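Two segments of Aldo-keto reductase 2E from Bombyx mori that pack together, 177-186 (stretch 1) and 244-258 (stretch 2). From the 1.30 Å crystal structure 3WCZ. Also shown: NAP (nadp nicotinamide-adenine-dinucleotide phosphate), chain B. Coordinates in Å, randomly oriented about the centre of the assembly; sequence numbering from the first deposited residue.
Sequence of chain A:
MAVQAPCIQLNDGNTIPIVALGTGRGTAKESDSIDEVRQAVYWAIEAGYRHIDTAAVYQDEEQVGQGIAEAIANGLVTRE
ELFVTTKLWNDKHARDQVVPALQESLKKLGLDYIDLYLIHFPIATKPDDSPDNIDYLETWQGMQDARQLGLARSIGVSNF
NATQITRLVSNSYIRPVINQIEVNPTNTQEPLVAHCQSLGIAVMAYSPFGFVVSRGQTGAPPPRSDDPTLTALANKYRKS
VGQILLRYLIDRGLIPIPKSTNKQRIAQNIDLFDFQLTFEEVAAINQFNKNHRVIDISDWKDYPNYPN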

# COMPACT_ATOMS: atom_id res chain seq x y z
N VAL A 177 -5.93 11.82 0.33
CA VAL A 177 -5.25 11.77 -0.97
C VAL A 177 -5.32 10.39 -1.60
O VAL A 177 -5.30 10.27 -2.82
CB VAL A 177 -3.75 12.17 -0.90
CG1 VAL A 177 -3.60 13.63 -0.51
CG2 VAL A 177 -2.96 11.28 0.07
N ILE A 178 -5.46 9.37 -0.75
CA ILE A 178 -5.32 7.97 -1.12
C ILE A 178 -6.24 7.11 -0.27
O ILE A 178 -6.44 7.40 0.90
CB ILE A 178 -3.86 7.51 -0.92
CG1 ILE A 178 -3.08 7.89 -2.19
CG2 ILE A 178 -3.73 5.97 -0.63
CD1 ILE A 178 -1.60 7.91 -2.05
N ASN A 179 -6.76 6.05 -0.89
CA ASN A 179 -7.35 4.91 -0.21
C ASN A 179 -6.52 3.71 -0.61
O ASN A 179 -6.46 3.37 -1.81
CB ASN A 179 -8.85 4.75 -0.55
CG ASN A 179 -9.55 3.66 0.27
OD1 ASN A 179 -9.08 3.27 1.34
ND2 ASN A 179 -10.73 3.25 -0.19
N GLN A 180 -5.87 3.07 0.36
CA GLN A 180 -5.05 1.90 0.09
C GLN A 180 -5.87 0.64 0.35
O GLN A 180 -6.31 0.40 1.49
CB GLN A 180 -3.77 1.92 0.94
CG GLN A 180 -2.92 0.67 0.77
CD GLN A 180 -1.58 0.61 1.49
OE1 GLN A 180 -1.25 -0.43 2.08
NE2 GLN A 180 -0.80 1.68 1.45
N ILE A 181 -6.12 -0.12 -0.71
CA ILE A 181 -7.03 -1.26 -0.65
C ILE A 181 -6.44 -2.43 -1.44
O ILE A 181 -5.49 -2.26 -2.23
CB ILE A 181 -8.45 -0.89 -1.19
CG1 ILE A 181 -8.35 -0.33 -2.59
CG2 ILE A 181 -9.09 0.11 -0.24
CD1 ILE A 181 -9.71 -0.14 -3.29
N GLU A 182 -6.99 -3.61 -1.24
CA GLU A 182 -6.52 -4.80 -1.93
C GLU A 182 -6.99 -4.82 -3.37
O GLU A 182 -8.19 -4.81 -3.62
CB GLU A 182 -7.03 -6.06 -1.22
CG GLU A 182 -6.46 -7.29 -1.84
CD GLU A 182 -6.88 -8.58 -1.20
OE1 GLU A 182 -7.17 -8.63 0.00
OE2 GLU A 182 -6.87 -9.60 -1.91
N VAL A 183 -6.05 -4.88 -4.32
CA VAL A 183 -6.41 -5.00 -5.73
C VAL A 183 -5.47 -5.98 -6.40
O VAL A 183 -4.24 -5.82 -6.37
CB VAL A 183 -6.43 -3.66 -6.50
CG1 VAL A 183 -7.14 -3.85 -7.83
CG2 VAL A 183 -7.10 -2.56 -5.69
N ASN A 184 -6.07 -7.00 -7.03
CA ASN A 184 -5.34 -8.06 -7.71
C ASN A 184 -6.37 -8.82 -8.56
O ASN A 184 -7.55 -8.46 -8.55
CB ASN A 184 -4.60 -8.95 -6.69
CG ASN A 184 -5.53 -9.47 -5.62
OD1 ASN A 184 -6.60 -10.02 -5.93
ND2 ASN A 184 -5.17 -9.26 -4.36
N PRO A 185 -5.94 -9.84 -9.33
CA PRO A 185 -6.90 -10.35 -10.32
C PRO A 185 -8.12 -11.04 -9.75
O PRO A 185 -9.17 -11.08 -10.41
CB PRO A 185 -6.05 -11.36 -11.14
CG PRO A 185 -4.64 -10.81 -11.04
CD PRO A 185 -4.56 -10.26 -9.61
N THR A 186 -7.99 -11.59 -8.56
CA THR A 186 -9.13 -12.27 -7.93
C THR A 186 -9.93 -11.38 -6.96
O THR A 186 -10.94 -11.83 -6.40
CB THR A 186 -8.69 -13.59 -7.25
OG1 THR A 186 -7.43 -13.43 -6.60
CG2 THR A 186 -8.53 -14.65 -8.30
PA NAP B . 2.53 -9.21 -2.44
O1A NAP B . 3.40 -8.09 -2.84
O2A NAP B . 1.15 -9.34 -2.87
O5B NAP B . 3.20 -10.60 -2.61
C5B NAP B . 4.49 -10.85 -2.14
C4B NAP B . 5.03 -12.23 -2.49
O4B NAP B . 5.30 -12.30 -3.90
C3B NAP B . 6.26 -12.66 -1.79
O3B NAP B . 6.13 -14.03 -1.52
C2B NAP B . 7.30 -12.38 -2.76
O2B NAP B . 8.47 -13.16 -2.59
C1B NAP B . 6.64 -12.68 -4.08
N9A NAP B . 7.12 -11.94 -5.23
C8A NAP B . 7.44 -10.63 -5.25
N7A NAP B . 7.73 -10.22 -6.47
C5A NAP B . 7.60 -11.30 -7.30
C6A NAP B . 7.78 -11.49 -8.67
N6A NAP B . 8.19 -10.48 -9.56
N1A NAP B . 7.55 -12.73 -9.15
C2A NAP B . 7.17 -13.72 -8.35
N3A NAP B . 6.98 -13.58 -7.02
C4A NAP B . 7.19 -12.36 -6.50
O3 NAP B . 2.54 -9.20 -0.82
PN NAP B . 1.76 -8.52 0.39
O1N NAP B . 2.78 -8.36 1.46
O2N NAP B . 0.54 -9.33 0.67
O5D NAP B . 1.26 -7.10 -0.11
C5D NAP B . 2.16 -6.12 -0.50
C4D NAP B . 2.30 -4.93 0.45
O4D NAP B . 1.09 -4.21 0.56
C3D NAP B . 2.61 -5.29 1.87
O3D NAP B . 3.94 -5.75 2.04
C2D NAP B . 2.28 -4.06 2.56
O2D NAP B . 3.25 -3.08 2.34
C1D NAP B . 0.97 -3.70 1.89
N1N NAP B . -0.28 -4.19 2.47
C2N NAP B . -1.10 -3.35 3.12
C3N NAP B . -2.28 -3.81 3.65
C7N NAP B . -3.16 -2.81 4.30
O7N NAP B . -3.09 -1.58 4.04
N7N NAP B . -4.14 -3.29 5.09
C4N NAP B . -2.62 -5.18 3.60
C5N NAP B . -1.76 -6.05 2.91
C6N NAP B . -0.61 -5.51 2.37
P2B NAP B . 9.93 -12.50 -2.44
O1X NAP B . 10.84 -13.72 -2.20
O2X NAP B . 10.26 -11.85 -3.71
O3X NAP B . 9.88 -11.57 -1.25
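Stretch 2, residues 244-258: ILLRYLIDRGLIPIP

Stretch 2 enters as the end of a helix, 244-251, turns at Gly 253 and runs on in extended form, with strand geometry at Ile 255 and Pro 256. The turn is a Schellman motif: Gly 253 leaves helical geometry with phi/psi of 81/21, Gly 253 N bonds back to Ile 250 O at 2.8 Å, and Leu 254 N bonds to Leu 249 O at 3.0 Å. Stretch 1 is a strand from Ile 178 to Glu 182 followed by loop. Gln 180 CA is nearest Ile 255 CA at 8.8 Å, and Asn 184 CA nearest Leu 249 CA at 7.6 Å, so stretch 1 passes first the extended limb and then the helix. Stretch 2 folds back between them, so no single direction holds: contacts advance together along the extended limb (Ile 178 with Ile 255, Gln 180 with Ile 257) and run oppositely along the helix (Asn 184 with Leu 249, Pro 185 with Leu 245). No hydrogen bond crosses between them; the backbones stand apart and side chains fill the gap, burying 390 Å² in total.

Walking along stretch 1, Val 177 is out of reach. Ile 178 points toward stretch 2 and makes a loose apolar contact, Ile 178 CD1 to Ile 255 CD1 at 4.4 Å. Asn 179 makes no contact. Gln 180 starts sideways, but with chi1 and chi2 both t its chain extends until Gln 180 CD lies 3.3 Å from Ile 257 CD1. The same two residues approach the cofactor: Gln 180 OE1 is 2.9 Å from NAP O7N, and Ile 257 O is 3.0 Å from NAP C5D. Ile 181 and Glu 182 touch nothing in stretch 2.

Val 183 is the centre of the packing, with 78 Å² covered, the largest share of any residue here. It points toward the helix end, and Val 183 CG1 meets three side chains: Leu 249 CD2 at 3.6 Å, Leu 254 CD1 at 3.7 Å and Arg 252 NH1 at 3.4 Å. These partners come from the last helical turn and the segment just after it, so the chain reversal gathers them around one methyl. The guanidinium lies oblique to that methyl, and a hydrogen bond from Arg 252 NH1 to Tyr 248 OH, 3.0 Å, ties it to the helix.

Asn 184 points away, leaving its backbone to face stretch 2, with Asn 184 N 4.4 Å from Leu 249 CD2. Its side chain instead serves stretch 1: Asn 184 ND2 donates to Glu 182 OE2 at 3.0 Å. Pro 185 then packs one turn earlier on the helix, Pro 185 CG lying 3.5 Å from Leu 245 CD2. Thr 186 is beyond reach, and the contact ends.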

# COMPACT_ATOMS: atom_id res chain seq x y z
N ILE A 244 3.52 -8.38 -15.53
CA ILE A 244 2.20 -8.24 -16.11
C ILE A 244 1.16 -7.87 -15.05
O ILE A 244 0.34 -6.97 -15.25
CB ILE A 244 1.77 -9.56 -16.84
CG1 ILE A 244 2.71 -9.91 -18.00
CG2 ILE A 244 0.32 -9.48 -17.31
CD1 ILE A 244 2.81 -8.85 -19.06
N LEU A 245 1.21 -8.57 -13.92
CA LEU A 245 0.26 -8.30 -12.84
C LEU A 245 0.37 -6.90 -12.29
O LEU A 245 -0.65 -6.26 -12.01
CB LEU A 245 0.46 -9.31 -11.72
CG LEU A 245 0.13 -10.77 -12.08
CD1 LEU A 245 0.55 -11.72 -10.99
CD2 LEU A 245 -1.37 -10.95 -12.36
N LEU A 246 1.61 -6.42 -12.16
CA LEU A 246 1.81 -5.06 -11.66
C LEU A 246 1.42 -4.02 -12.72
O LEU A 246 0.81 -2.98 -12.39
CB LEU A 246 3.25 -4.89 -11.21
CG LEU A 246 3.67 -5.79 -10.06
CD1 LEU A 246 5.15 -5.66 -9.79
CD2 LEU A 246 2.90 -5.49 -8.78
N ARG A 247 1.74 -4.27 -13.99
CA ARG A 247 1.39 -3.32 -15.05
C ARG A 247 -0.13 -3.23 -15.18
O ARG A 247 -0.67 -2.15 -15.45
CB ARG A 247 2.03 -3.73 -16.38
CG ARG A 247 1.71 -2.75 -17.54
CD ARG A 247 2.37 -1.39 -17.40
NE ARG A 247 1.50 -0.36 -17.95
CZ ARG A 247 1.83 0.93 -18.06
NH1 ARG A 247 3.03 1.35 -17.73
NH2 ARG A 247 0.95 1.80 -18.54
N TYR A 248 -0.83 -4.34 -15.00
CA TYR A 248 -2.31 -4.34 -15.00
C TYR A 248 -2.82 -3.28 -14.01
O TYR A 248 -3.72 -2.48 -14.32
CB TYR A 248 -2.81 -5.75 -14.65
CG TYR A 248 -4.20 -5.84 -14.07
CD1 TYR A 248 -5.33 -5.68 -14.85
CD2 TYR A 248 -4.38 -6.08 -12.71
CE1 TYR A 248 -6.60 -5.72 -14.31
CE2 TYR A 248 -5.64 -6.15 -12.17
CZ TYR A 248 -6.73 -5.95 -12.96
OH TYR A 248 -8.00 -6.02 -12.41
N LEU A 249 -2.24 -3.26 -12.81
CA LEU A 249 -2.67 -2.30 -11.82
C LEU A 249 -2.34 -0.86 -12.24
O LEU A 249 -3.18 0.05 -12.11
CB LEU A 249 -2.07 -2.65 -10.46
CG LEU A 249 -2.50 -4.03 -9.93
CD1 LEU A 249 -1.65 -4.46 -8.77
CD2 LEU A 249 -3.97 -4.04 -9.58
N ILE A 250 -1.13 -0.66 -12.76
CA ILE A 250 -0.73 0.64 -13.29
C ILE A 250 -1.73 1.12 -14.36
O ILE A 250 -2.11 2.30 -14.41
CB ILE A 250 0.71 0.59 -13.88
CG1 ILE A 250 1.78 0.30 -12.81
CG2 ILE A 250 1.03 1.87 -14.64
CD1 ILE A 250 2.02 1.45 -11.89
N ASP A 251 -2.12 0.24 -15.29
CA ASP A 251 -3.04 0.62 -16.35
C ASP A 251 -4.46 0.90 -15.88
O ASP A 251 -5.24 1.55 -16.58
CB ASP A 251 -3.04 -0.45 -17.46
CG ASP A 251 -1.89 -0.28 -18.43
OD1 ASP A 251 -1.67 0.86 -18.87
OD2 ASP A 251 -1.17 -1.27 -18.68
N ARG A 252 -4.78 0.46 -14.66
CA ARG A 252 -6.01 0.85 -14.00
C ARG A 252 -5.85 2.14 -13.19
O ARG A 252 -6.78 2.55 -12.49
CB ARG A 252 -6.55 -0.28 -13.14
CG ARG A 252 -7.13 -1.42 -13.98
CD ARG A 252 -7.75 -2.48 -13.12
NE ARG A 252 -8.80 -1.93 -12.29
CZ ARG A 252 -9.25 -2.48 -11.18
NH1 ARG A 252 -8.78 -3.64 -10.78
NH2 ARG A 252 -10.16 -1.86 -10.46
N GLY A 253 -4.68 2.78 -13.28
CA GLY A 253 -4.41 4.04 -12.61
C GLY A 253 -4.05 3.91 -11.15
O GLY A 253 -4.20 4.87 -10.40
N LEU A 254 -3.60 2.74 -10.74
CA LEU A 254 -3.33 2.41 -9.34
C LEU A 254 -1.84 2.44 -9.05
O LEU A 254 -1.00 2.41 -9.97
CB LEU A 254 -3.88 1.01 -9.03
CG LEU A 254 -5.29 0.74 -9.55
CD1 LEU A 254 -5.73 -0.67 -9.22
CD2 LEU A 254 -6.27 1.76 -9.02
N ILE A 255 -1.52 2.53 -7.76
CA ILE A 255 -0.16 2.53 -7.25
C ILE A 255 0.06 1.17 -6.58
O ILE A 255 -0.34 0.97 -5.44
CB ILE A 255 0.02 3.67 -6.23
CG1 ILE A 255 -0.21 5.02 -6.91
CG2 ILE A 255 1.37 3.58 -5.55
CD1 ILE A 255 -0.51 6.17 -5.90
N PRO A 256 0.66 0.20 -7.30
CA PRO A 256 0.87 -1.11 -6.68
C PRO A 256 1.98 -1.09 -5.64
O PRO A 256 2.90 -0.26 -5.70
CB PRO A 256 1.26 -1.98 -7.87
CG PRO A 256 1.91 -1.03 -8.82
CD PRO A 256 1.12 0.23 -8.71
N ILE A 257 1.83 -1.98 -4.66
CA ILE A 257 2.77 -2.10 -3.56
C ILE A 257 3.41 -3.49 -3.53
O ILE A 257 3.18 -4.28 -2.60
CB ILE A 257 2.08 -1.85 -2.19
CG1 ILE A 257 1.12 -0.66 -2.24
CG2 ILE A 257 3.14 -1.63 -1.11
CD1 ILE A 257 0.29 -0.56 -0.97
N PRO A 258 4.22 -3.83 -4.54
CA PRO A 258 4.82 -5.16 -4.53
C PRO A 258 5.81 -5.33 -3.37
O PRO A 258 6.75 -4.54 -3.22
CB PRO A 258 5.55 -5.22 -5.88
CG PRO A 258 5.85 -3.82 -6.20
CD PRO A 258 4.65 -3.05 -5.71